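PDB 3TWO: mannitol dehydrogenase from Helicobacter pylori, which catalyses the NADP(H)-dependent interconversion of cinnamyl alcohols and the corresponding aldehydes as a zinc-containing member of the medium-chain alcohol dehydrogenase family. Local coordinates for the interface of chains A and B. Residues are numbered along the deposited sequence; one frame, centred on the assembly and turned at random. Chains: chain A/B, Mannitol dehydrogenase.

The interface of chains A and B. Residues chain A 246, 265-267, 272; chain B 277-278, 281.
A:Leu266 lies against B:Phe278 and B:Ile281, two residues of helix 277-282, where an apolar loop of one subunit receives the helix of the other. The patch belongs to a two-fold symmetric interface of the deposited assembly, which resembles the dimer contact through the cofactor-binding domains common in this family and may be the biological one; its twin recurs with the chains exchanged. Followed outward, A:Leu266 first meets the aromatic ring with CB, 4.0 Å from CZ of B:Phe278. Its CG comes next, 3.9 Å from CE2 of B:Phe278. The branch ending in CD1 then settles over the centre of one face of the ring, 3.8 Å from the centroid, in a CH-pi contact. CD1 of A:Leu266 also meets B:Ile281 tip to tip, 3.3 Å from its CD1, a close-packed methyl pair. With CG anti to its own carbonyl carbon and beside the backbone N (chi1 -73°), B:Phe278 directs its ring toward chain A. There CE1 packs 3.7 Å from CB of A:Ala272, just after 3-10 helix 269-271, and the carbonyl O of A:Pro267 lies at the edge of the ring, in its plane. B:Val277, at the start of the helix, turns CG2 into the position between backbone N and carbonyl carbon, and this methyl reaches CD of A:Pro267 at 3.8 Å.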
loop_
_atom_site.group_PDB
_atom_site.type_symbol
_atom_site.label_atom_id
_atom_site.label_comp_id
_atom_site.label_asym_id
_atom_site.label_seq_id
_atom_site.Cartn_x
_atom_site.Cartn_y
_atom_site.Cartn_z
ATOM N N TYR A 246 -8.618 -11.002 8.492
ATOM C CA TYR A 246 -9.576 -9.910 8.440
ATOM C C TYR A 246 -9.514 -9.271 7.069
ATOM O O TYR A 246 -8.781 -9.726 6.219
ATOM C CB TYR A 246 -9.250 -8.858 9.495
ATOM C CG TYR A 246 -7.876 -8.258 9.336
ATOM C CD1 TYR A 246 -7.725 -6.902 9.155
ATOM C CD2 TYR A 246 -6.720 -9.051 9.412
ATOM C CE1 TYR A 246 -6.488 -6.348 9.022
ATOM C CE2 TYR A 246 -5.461 -8.501 9.299
ATOM C CZ TYR A 246 -5.348 -7.154 9.104
ATOM O OH TYR A 246 -4.094 -6.567 8.974
ATOM N N GLY A 265 1.180 -7.284 11.663
ATOM C CA GLY A 265 0.561 -8.591 11.989
ATOM C C GLY A 265 0.655 -9.551 10.816
ATOM O O GLY A 265 0.558 -9.146 9.619
ATOM N N LEU A 266 0.872 -10.824 11.142
ATOM C CA LEU A 266 1.102 -11.867 10.133
ATOM C C LEU A 266 0.252 -13.076 10.474
ATOM O O LEU A 266 0.742 -14.039 11.104
ATOM C CB LEU A 266 2.567 -12.287 10.179
ATOM C CG LEU A 266 3.703 -11.851 9.246
ATOM C CD1 LEU A 266 3.333 -11.007 8.044
ATOM C CD2 LEU A 266 4.911 -11.353 9.976
ATOM N N PRO A 267 -1.022 -13.054 10.076
ATOM C CA PRO A 267 -1.940 -14.220 10.259
ATOM C C PRO A 267 -1.374 -15.461 9.507
ATOM O O PRO A 267 -0.505 -15.291 8.618
ATOM C CB PRO A 267 -3.228 -13.772 9.555
ATOM C CG PRO A 267 -3.114 -12.287 9.335
ATOM C CD PRO A 267 -1.648 -11.934 9.339
ATOM N N ALA A 272 -3.973 -15.158 4.996
ATOM C CA ALA A 272 -3.408 -13.786 5.010
ATOM C C ALA A 272 -4.269 -12.845 4.125
ATOM O O ALA A 272 -4.491 -13.154 2.985
ATOM C CB ALA A 272 -1.985 -13.830 4.498
ATOM N N VAL B 277 -0.378 -9.168 3.168
ATOM C CA VAL B 277 0.434 -8.685 4.307
ATOM C C VAL B 277 1.919 -9.170 4.280
ATOM O O VAL B 277 2.847 -8.396 4.600
ATOM C CB VAL B 277 -0.239 -8.965 5.757
ATOM C CG1 VAL B 277 -1.577 -8.321 5.830
ATOM C CG2 VAL B 277 -0.395 -10.473 6.069
ATOM N N PHE B 278 2.134 -10.430 3.899
ATOM C CA PHE B 278 3.497 -11.009 3.809
ATOM C C PHE B 278 4.315 -10.272 2.765
ATOM O O PHE B 278 5.452 -10.003 3.013
ATOM C CB PHE B 278 3.435 -12.532 3.529
ATOM C CG PHE B 278 2.991 -13.330 4.724
ATOM C CD1 PHE B 278 1.625 -13.333 5.130
ATOM C CD2 PHE B 278 3.930 -14.037 5.485
ATOM C CE1 PHE B 278 1.211 -14.069 6.278
ATOM C CE2 PHE B 278 3.549 -14.775 6.624
ATOM C CZ PHE B 278 2.185 -14.800 7.042
ATOM N N ILE B 281 5.356 -6.742 4.232
ATOM C CA ILE B 281 6.335 -6.829 5.294
ATOM C C ILE B 281 7.679 -7.285 4.730
ATOM O O ILE B 281 8.743 -6.775 5.145
ATOM C CB ILE B 281 5.808 -7.728 6.434
ATOM C CG1 ILE B 281 4.738 -6.912 7.204
ATOM C CG2 ILE B 281 6.936 -8.213 7.389
ATOM C CD1 ILE B 281 3.761 -7.733 7.973
#